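PDB 5LOY: designed Anbu Protein from Synthetic construct, which assembles into a helical complex and, as a designed Anbu protein of the proteasome-type Ntn-hydrolase clan, probably resembles an evolutionary precursor of the proteasome beta subunit. Local coordinates for residues D157-P162 against A170-V175; S179-N184 against L189-L194; T164-A169 against L193-R198. All coordinates share one frame; numbering follows the deposited sequence.

Contact 1: residues D157-P162 against A170-V175; sequences DRVITP and AKCALV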
loop_
_atom_site.group_PDB
_atom_site.type_symbol
_atom_site.label_atom_id
_atom_site.label_comp_id
_atom_site.label_asym_id
_atom_site.label_seq_id
_atom_site.Cartn_x
_atom_site.Cartn_y
_atom_site.Cartn_z
ATOM N N ASP A 157 -3.832 10.791 -0.557
ATOM C CA ASP A 157 -2.986 11.737 -1.308
ATOM C C ASP A 157 -3.760 12.438 -2.442
ATOM O O ASP A 157 -3.522 13.588 -2.720
ATOM C CB ASP A 157 -1.737 11.054 -1.899
ATOM C CG ASP A 157 -0.610 10.828 -0.866
ATOM O OD1 ASP A 157 -0.510 11.599 0.123
ATOM O OD2 ASP A 157 0.184 9.861 -1.057
ATOM N N ARG A 158 -4.663 11.730 -3.106
ATOM C CA ARG A 158 -5.379 12.306 -4.242
ATOM C C ARG A 158 -6.368 13.362 -3.819
ATOM O O ARG A 158 -6.530 14.341 -4.515
ATOM C CB ARG A 158 -6.141 11.237 -5.039
ATOM C CG ARG A 158 -5.269 10.352 -5.928
ATOM C CD ARG A 158 -6.099 9.253 -6.604
ATOM N NE ARG A 158 -5.290 8.231 -7.260
ATOM C CZ ARG A 158 -4.776 8.336 -8.483
ATOM N NH1 ARG A 158 -4.974 9.439 -9.217
ATOM N NH2 ARG A 158 -4.064 7.320 -8.977
ATOM N N VAL A 159 -7.015 13.169 -2.681
ATOM C CA VAL A 159 -8.171 13.983 -2.303
ATOM C C VAL A 159 -7.898 15.064 -1.237
ATOM O O VAL A 159 -8.359 16.197 -1.379
ATOM C CB VAL A 159 -9.317 13.063 -1.829
ATOM C CG1 VAL A 159 -10.491 13.867 -1.325
ATOM C CG2 VAL A 159 -9.766 12.174 -2.967
ATOM N N ILE A 160 -7.162 14.741 -0.183
ATOM C CA ILE A 160 -7.105 15.620 0.981
ATOM C C ILE A 160 -6.264 16.869 0.757
ATOM O O ILE A 160 -5.108 16.780 0.394
ATOM C CB ILE A 160 -6.547 14.917 2.224
ATOM C CG1 ILE A 160 -7.360 13.644 2.568
ATOM C CG2 ILE A 160 -6.541 15.872 3.406
ATOM C CD1 ILE A 160 -8.832 13.851 2.863
ATOM N N THR A 161 -6.877 18.033 0.967
ATOM C CA THR A 161 -6.176 19.300 1.060
ATOM C C THR A 161 -6.756 20.029 2.259
ATOM O O THR A 161 -7.811 19.644 2.771
ATOM C CB THR A 161 -6.380 20.206 -0.192
ATOM O OG1 THR A 161 -7.681 20.816 -0.162
ATOM C CG2 THR A 161 -6.181 19.433 -1.495
ATOM N N PRO A 162 -6.074 21.089 2.717
ATOM C CA PRO A 162 -6.607 21.899 3.813
ATOM C C PRO A 162 -8.017 22.415 3.530
ATOM O O PRO A 162 -8.780 22.674 4.451
ATOM C CB PRO A 162 -5.641 23.078 3.863
ATOM C CG PRO A 162 -4.364 22.573 3.270
ATOM C CD PRO A 162 -4.722 21.510 2.292
ATOM N N ALA A 170 -14.221 12.616 5.686
ATOM C CA ALA A 170 -14.765 11.379 6.246
ATOM C C ALA A 170 -15.026 10.315 5.174
ATOM O O ALA A 170 -14.663 9.130 5.365
ATOM C CB ALA A 170 -16.009 11.646 7.043
ATOM N N LYS A 171 -15.625 10.708 4.046
ATOM C CA LYS A 171 -15.767 9.765 2.908
ATOM C C LYS A 171 -14.433 9.178 2.500
ATOM O O LYS A 171 -14.296 7.981 2.277
ATOM C CB LYS A 171 -16.300 10.460 1.685
ATOM C CG LYS A 171 -17.769 10.356 1.433
ATOM C CD LYS A 171 -18.005 10.712 -0.024
ATOM C CE LYS A 171 -18.499 12.126 -0.217
ATOM N NZ LYS A 171 -18.569 12.452 -1.677
ATOM N N CYS A 172 -13.444 10.050 2.364
ATOM C CA CYS A 172 -12.138 9.641 1.916
ATOM C C CYS A 172 -11.503 8.671 2.897
ATOM O O CYS A 172 -10.966 7.647 2.509
ATOM C CB CYS A 172 -11.278 10.862 1.748
ATOM S SG CYS A 172 -9.718 10.523 0.945
ATOM N N ALA A 173 -11.613 8.943 4.189
ATOM C CA ALA A 173 -11.159 7.960 5.189
ATOM C C ALA A 173 -11.851 6.602 5.027
ATOM O O ALA A 173 -11.201 5.571 5.052
ATOM C CB ALA A 173 -11.387 8.478 6.601
ATOM N N LEU A 174 -13.162 6.603 4.838
ATOM C CA LEU A 174 -13.891 5.343 4.744
ATOM C C LEU A 174 -13.505 4.512 3.507
ATOM O O LEU A 174 -13.337 3.287 3.576
ATOM C CB LEU A 174 -15.394 5.594 4.797
ATOM C CG LEU A 174 -15.856 6.090 6.172
ATOM C CD1 LEU A 174 -17.338 6.392 6.167
ATOM C CD2 LEU A 174 -15.573 5.061 7.265
ATOM N N VAL A 175 -13.332 5.196 2.393
ATOM C CA VAL A 175 -12.908 4.563 1.162
ATOM C C VAL A 175 -11.486 4.002 1.319
ATOM O O VAL A 175 -11.182 2.884 0.871
ATOM C CB VAL A 175 -13.004 5.601 0.006
ATOM C CG1 VAL A 175 -12.189 5.181 -1.188
ATOM C CG2 VAL A 175 -14.463 5.792 -0.368
#
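Val159 and Ile160, at the junction between helix 153-159 and the loop after it, converge on the sulfur of Cys172 in helix 166-183. The motif is a pair of consecutive helices joined by a short loop, within one outer helical layer of the proteasome-type fold. Along 157-162, Asp157 faces away from the pair: its OD2 forms a salt bridge with Lys153 and a hydrogen bond with Ser183 OG of the second subunit. Arg158 likewise turns to the second subunit, its NH2 salt-bridged to Asp178 of that chain. Val159 is the first to face the second helix. Its CA lies 7.2 Å from the CA of Cys172, the nearest such pair, and its CB is its closest atom to Cys172 SG, at 3.8 Å, with Val159 CG1 4.1 Å from the same sulfur. Ile160 is the first residue to leave helical geometry, and its CB is not aimed at the opposite helix; the delta methyl makes up the difference. Meeting both from the other side, Cys172 holds SG anti to its own N (chi1 -171°), which places the sulfur against both Val159 CB and Ile160 CD1. No hydrogen bond crosses, and the buried surface is a modest 110 Å². Ile160 CD1 completes the packing, 3.9 Å from Cys172 SG and 4.0 Å from Cys172 CB.

Contact 2: residues S179-N184 against L189-L194; sequences STMRSN and LPLDLL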
loop_
_atom_site.group_PDB
_atom_site.type_symbol
_atom_site.label_atom_id
_atom_site.label_comp_id
_atom_site.label_asym_id
_atom_site.label_seq_id
_atom_site.Cartn_x
_atom_site.Cartn_y
_atom_site.Cartn_z
ATOM N N SER A 179 -10.511 -0.083 0.769
ATOM C CA SER A 179 -9.413 -0.611 -0.052
ATOM C C SER A 179 -8.434 -1.433 0.776
ATOM O O SER A 179 -7.947 -2.485 0.335
ATOM C CB SER A 179 -8.673 0.534 -0.745
ATOM O OG SER A 179 -9.499 1.110 -1.735
ATOM N N THR A 180 -8.151 -0.956 1.976
ATOM C CA THR A 180 -7.258 -1.662 2.891
ATOM C C THR A 180 -7.848 -3.005 3.320
ATOM O O THR A 180 -7.169 -4.023 3.243
ATOM C CB THR A 180 -6.964 -0.803 4.131
ATOM O OG1 THR A 180 -6.373 0.447 3.736
ATOM C CG2 THR A 180 -6.044 -1.533 5.057
ATOM N N MET A 181 -9.129 -3.024 3.692
ATOM C CA MET A 181 -9.773 -4.267 4.104
ATOM C C MET A 181 -9.885 -5.300 3.003
ATOM O O MET A 181 -9.698 -6.505 3.247
ATOM C CB MET A 181 -11.124 -3.993 4.738
ATOM C CG MET A 181 -10.938 -3.396 6.137
ATOM S SD MET A 181 -12.400 -2.910 7.050
ATOM C CE MET A 181 -13.371 -2.180 5.735
ATOM N N ARG A 182 -10.112 -4.847 1.782
ATOM C CA ARG A 182 -10.122 -5.755 0.642
ATOM C C ARG A 182 -8.781 -6.410 0.372
ATOM O O ARG A 182 -8.733 -7.503 -0.149
ATOM C CB ARG A 182 -10.512 -5.018 -0.633
ATOM C CG ARG A 182 -11.983 -4.758 -0.728
ATOM C CD ARG A 182 -12.263 -3.772 -1.839
ATOM N NE ARG A 182 -13.689 -3.453 -1.831
ATOM C CZ ARG A 182 -14.626 -4.069 -2.558
ATOM N NH1 ARG A 182 -14.292 -5.022 -3.427
ATOM N NH2 ARG A 182 -15.897 -3.697 -2.430
ATOM N N SER A 183 -7.689 -5.723 0.682
ATOM C CA SER A 183 -6.385 -6.149 0.230
ATOM C C SER A 183 -5.501 -6.700 1.335
ATOM O O SER A 183 -4.488 -7.289 1.024
ATOM C CB SER A 183 -5.701 -4.983 -0.489
ATOM O OG SER A 183 -6.352 -4.739 -1.733
ATOM N N ASN A 184 -5.895 -6.552 2.593
ATOM C CA ASN A 184 -5.079 -7.010 3.701
ATOM C C ASN A 184 -5.922 -7.479 4.871
ATOM O O ASN A 184 -6.726 -6.719 5.416
ATOM C CB ASN A 184 -4.171 -5.865 4.164
ATOM C CG ASN A 184 -3.233 -6.270 5.297
ATOM O OD1 ASN A 184 -3.658 -6.425 6.430
ATOM N ND2 ASN A 184 -1.959 -6.464 4.980
ATOM N N LEU A 189 -13.435 -4.629 10.432
ATOM C CA LEU A 189 -14.539 -4.002 11.158
ATOM C C LEU A 189 -14.699 -4.650 12.505
ATOM O O LEU A 189 -14.353 -5.805 12.667
ATOM C CB LEU A 189 -15.839 -4.195 10.381
ATOM C CG LEU A 189 -15.966 -3.497 9.017
ATOM C CD1 LEU A 189 -17.334 -3.728 8.401
ATOM C CD2 LEU A 189 -15.743 -2.022 9.159
ATOM N N PRO A 190 -15.270 -3.926 13.482
ATOM C CA PRO A 190 -15.847 -2.574 13.397
ATOM C C PRO A 190 -14.856 -1.435 13.380
ATOM O O PRO A 190 -13.791 -1.576 13.993
ATOM C CB PRO A 190 -16.711 -2.487 14.655
ATOM C CG PRO A 190 -16.178 -3.539 15.583
ATOM C CD PRO A 190 -15.726 -4.644 14.688
ATOM N N LEU A 191 -15.218 -0.327 12.702
ATOM C CA LEU A 191 -14.462 0.931 12.755
ATOM C C LEU A 191 -15.076 1.893 13.704
ATOM O O LEU A 191 -16.265 1.852 13.944
ATOM C CB LEU A 191 -14.471 1.714 11.440
ATOM C CG LEU A 191 -14.362 0.959 10.132
ATOM C CD1 LEU A 191 -14.270 1.959 9.003
ATOM C CD2 LEU A 191 -13.151 0.040 10.159
ATOM N N ASP A 192 -14.237 2.794 14.203
ATOM C CA ASP A 192 -14.667 3.974 14.932
ATOM C C ASP A 192 -14.371 5.193 14.053
ATOM O O ASP A 192 -13.340 5.247 13.369
ATOM C CB ASP A 192 -13.968 4.057 16.297
ATOM C CG ASP A 192 -14.457 2.973 17.274
ATOM O OD1 ASP A 192 -15.566 3.137 17.840
ATOM O OD2 ASP A 192 -13.761 1.929 17.448
ATOM N N LEU A 193 -15.317 6.125 14.033
ATOM C CA LEU A 193 -15.210 7.338 13.257
ATOM C C LEU A 193 -15.593 8.546 14.114
ATOM O O LEU A 193 -16.652 8.539 14.762
ATOM C CB LEU A 193 -16.146 7.267 12.061
ATOM C CG LEU A 193 -16.220 8.557 11.224
ATOM C CD1 LEU A 193 -14.902 8.791 10.482
ATOM C CD2 LEU A 193 -17.381 8.503 10.237
ATOM N N LEU A 194 -14.744 9.581 14.113
ATOM C CA LEU A 194 -15.023 10.809 14.862
ATOM C C LEU A 194 -14.727 12.021 14.007
ATOM O O LEU A 194 -13.661 12.120 13.413
ATOM C CB LEU A 194 -14.195 10.828 16.134
ATOM C CG LEU A 194 -14.544 11.891 17.169
ATOM C CD1 LEU A 194 -14.049 11.441 18.543
ATOM C CD2 LEU A 194 -13.974 13.257 16.827
#
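Thr180 O, immediately ahead of the contact-bearing Met181, receives two backbone N-H groups: Ser183 N at 3.1 Å and, as a weak bond, Asn184 N at 2.9 Å. This doubled acceptance marks the last turn of helix 166-183, since Asn184 is already outside helical phi/psi. Across the contact itself there is no hydrogen bond; the 103 Å² of buried surface comes from one thioether laid against two leucines. Met181 sends its CB toward 189-194, and the chain runs extended through chi2 (177°) before bending at chi3 (-40°), so that both SD and CE can meet Leu189, the sulfur making the shorter approaches. Leu189 receives the sulfur on both backbone and side chain: Met181 SD is 3.9 Å from Leu189 N, a proximity without a hydrogen bond, and 4.1 Å from Leu189 CD2. Met181 CE adds a touch at 4.2 Å from the same Leu189 CD2. The two side chains cross at about a right angle, with the sulfur and methyl end of Met181 set against Leu189 CD2. The CB of Leu189 does not point at the helix; the branch beyond it makes the approach. Leu191 supplies the looser third surface, its CD2 4.4 Å from Met181 SD. All three partners of the sulfur lie on one side of it. Between the two leucines, the peptide bond preceding Pro190 is cis, part of the turn by which the chain enters strand 191-197. Phe216 of helix 214-232 touches both Met181 and Leu189, so this is helix-on-sheet packing in the outer helical layer of the proteasome-type fold, where the end of helix 166-183, helix 214-232 and the start of strand 191-197, flanked by strands 11-21 and 205-209, come together.

Contact 3: residues T164-A169 against L193-R198; sequences TSLEDA and LLVYER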
loop_
_atom_site.group_PDB
_atom_site.type_symbol
_atom_site.label_atom_id
_atom_site.label_comp_id
_atom_site.label_asym_id
_atom_site.label_seq_id
_atom_site.Cartn_x
_atom_site.Cartn_y
_atom_site.Cartn_z
ATOM N N THR A 164 -10.434 20.796 1.954
ATOM C CA THR A 164 -11.424 19.731 1.874
ATOM C C THR A 164 -12.447 19.848 3.001
ATOM O O THR A 164 -12.094 20.201 4.127
ATOM C CB THR A 164 -10.740 18.356 1.950
ATOM O OG1 THR A 164 -9.791 18.228 0.877
ATOM C CG2 THR A 164 -11.755 17.235 1.861
ATOM N N SER A 165 -13.705 19.545 2.706
ATOM C CA SER A 165 -14.784 19.660 3.719
ATOM C C SER A 165 -14.743 18.472 4.673
ATOM O O SER A 165 -14.184 17.432 4.336
ATOM C CB SER A 165 -16.158 19.713 3.056
ATOM O OG SER A 165 -16.497 18.434 2.520
ATOM N N LEU A 166 -15.321 18.626 5.859
ATOM C CA LEU A 166 -15.363 17.520 6.820
ATOM C C LEU A 166 -16.072 16.315 6.245
ATOM O O LEU A 166 -15.610 15.192 6.423
ATOM C CB LEU A 166 -16.062 17.934 8.106
ATOM C CG LEU A 166 -15.322 18.958 8.968
ATOM C CD1 LEU A 166 -16.178 19.321 10.158
ATOM C CD2 LEU A 166 -13.965 18.419 9.422
ATOM N N GLU A 167 -17.166 16.551 5.522
ATOM C CA GLU A 167 -17.916 15.466 4.896
ATOM C C GLU A 167 -17.024 14.665 3.927
ATOM O O GLU A 167 -16.948 13.440 4.019
ATOM C CB GLU A 167 -19.158 15.982 4.147
ATOM C CG GLU A 167 -20.100 16.864 4.971
ATOM C CD GLU A 167 -19.749 18.365 4.897
ATOM O OE1 GLU A 167 -20.176 19.038 3.922
ATOM O OE2 GLU A 167 -19.035 18.875 5.798
ATOM N N ASP A 168 -16.329 15.353 3.031
ATOM C CA ASP A 168 -15.479 14.654 2.066
ATOM C C ASP A 168 -14.307 13.939 2.717
ATOM O O ASP A 168 -13.910 12.869 2.263
ATOM C CB ASP A 168 -14.956 15.607 0.974
ATOM C CG ASP A 168 -16.024 16.000 -0.028
ATOM O OD1 ASP A 168 -17.085 15.333 -0.075
ATOM O OD2 ASP A 168 -15.809 16.984 -0.770
ATOM N N ALA A 169 -13.722 14.536 3.749
ATOM C CA ALA A 169 -12.585 13.902 4.436
ATOM C C ALA A 169 -13.018 12.621 5.115
ATOM O O ALA A 169 -12.273 11.633 5.084
ATOM C CB ALA A 169 -11.968 14.840 5.448
ATOM N N LEU A 193 -15.317 6.125 14.033
ATOM C CA LEU A 193 -15.210 7.338 13.257
ATOM C C LEU A 193 -15.593 8.546 14.114
ATOM O O LEU A 193 -16.652 8.539 14.762
ATOM C CB LEU A 193 -16.146 7.267 12.061
ATOM C CG LEU A 193 -16.220 8.557 11.224
ATOM C CD1 LEU A 193 -14.902 8.791 10.482
ATOM C CD2 LEU A 193 -17.381 8.503 10.237
ATOM N N LEU A 194 -14.744 9.581 14.113
ATOM C CA LEU A 194 -15.023 10.809 14.862
ATOM C C LEU A 194 -14.727 12.021 14.007
ATOM O O LEU A 194 -13.661 12.120 13.413
ATOM C CB LEU A 194 -14.195 10.828 16.134
ATOM C CG LEU A 194 -14.544 11.891 17.169
ATOM C CD1 LEU A 194 -14.049 11.441 18.543
ATOM C CD2 LEU A 194 -13.974 13.257 16.827
ATOM N N VAL A 195 -15.690 12.927 13.942
ATOM C CA VAL A 195 -15.582 14.145 13.143
ATOM C C VAL A 195 -15.753 15.344 14.052
ATOM O O VAL A 195 -16.772 15.470 14.717
ATOM C CB VAL A 195 -16.671 14.205 12.041
ATOM C CG1 VAL A 195 -16.631 15.554 11.314
ATOM C CG2 VAL A 195 -16.484 13.080 11.049
ATOM N N TYR A 196 -14.741 16.217 14.084
ATOM C CA TYR A 196 -14.664 17.333 15.052
ATOM C C TYR A 196 -14.705 18.661 14.314
ATOM O O TYR A 196 -13.868 18.895 13.444
ATOM C CB TYR A 196 -13.359 17.236 15.900
ATOM C CG TYR A 196 -13.154 18.458 16.774
ATOM C CD1 TYR A 196 -13.871 18.612 17.958
ATOM C CD2 TYR A 196 -12.315 19.480 16.390
ATOM C CE1 TYR A 196 -13.730 19.735 18.731
ATOM C CE2 TYR A 196 -12.172 20.626 17.160
ATOM C CZ TYR A 196 -12.886 20.751 18.327
ATOM O OH TYR A 196 -12.774 21.881 19.113
ATOM N N GLU A 197 -15.656 19.526 14.660
ATOM C CA GLU A 197 -15.738 20.863 14.065
ATOM C C GLU A 197 -14.876 21.906 14.791
ATOM O O GLU A 197 -14.987 22.087 16.004
ATOM C CB GLU A 197 -17.177 21.389 14.088
ATOM C CG GLU A 197 -18.142 20.767 13.083
ATOM C CD GLU A 197 -19.546 21.393 13.147
ATOM O OE1 GLU A 197 -19.758 22.435 13.821
ATOM O OE2 GLU A 197 -20.463 20.824 12.525
ATOM N N ARG A 198 -14.057 22.613 14.025
ATOM C CA ARG A 198 -13.223 23.684 14.547
ATOM C C ARG A 198 -13.982 24.620 15.498
ATOM O O ARG A 198 -15.054 25.099 15.167
ATOM C CB ARG A 198 -12.653 24.500 13.376
ATOM C CG ARG A 198 -11.566 25.497 13.755
ATOM C CD ARG A 198 -11.402 26.570 12.693
ATOM N NE ARG A 198 -10.029 26.612 12.195
ATOM C CZ ARG A 198 -9.001 27.236 12.784
ATOM N NH1 ARG A 198 -7.801 27.185 12.205
ATOM N NH2 ARG A 198 -9.139 27.905 13.942
#
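Leu166 lays its side chain over Val195 and the backbone that follows it, supplying the largest share of the 142 Å² buried here. Its CB points at the strand, and Val195 CG1 lies 4.0 Å from Leu166 CB and equally far from Leu166 CD1, so a single valine methyl sits against both the root and the end of the leucine. The two side chains meet at an oblique angle. Farther along the strand, Leu166 CD1 approaches Glu197 CG at 3.8 Å; here the two cross at about a right angle, and the aliphatic part of the glutamate, not its carboxylate, makes the touch. Both leucine methyls also rest near the peptide between these two positions, with Leu166 CD2 4.1 Å from Tyr196 O. Leu166 opens its helix, and Ser165 is its N-cap: Asp168 N donates to Ser165 OG over 3.1 Å, nearly straight at 168°. A chi1 of 72° swings the hydroxyl to that N-H. On the strand, Val195 faces the helix while the CB of Tyr196 points away, its OH hydrogen-bonded to Gln117 of the second sheet. Helix 166-183 thus covers the outer face of one sheet and Tyr196 spans the interface to the other, the layered order of the alpha-beta-beta-alpha sandwich typical of Ntn hydrolases.

Overall arrangement
Helix 166-183 runs through all three contacts: its first turn serves contact 3, its middle contact 1, its end contact 2. Contacts 2 and 3 also share strand 191-197, including Leu193 and Leu194, with centres about 17 Å apart; contact 1 lies about 10 Å from contact 3 and 14 Å from contact 2, centre to centre. Along the chain the segments of contacts 1 and 3 alternate, while contact 1 closes before contact 2 opens. Leu174 CD2 packs 3.8 Å from Leu191 CD1, joining contacts 1 and 2. One helix therefore bridges helix 153-159 and the sheet, and all three contacts adjoin the second subunit, so this layer also borders that chain.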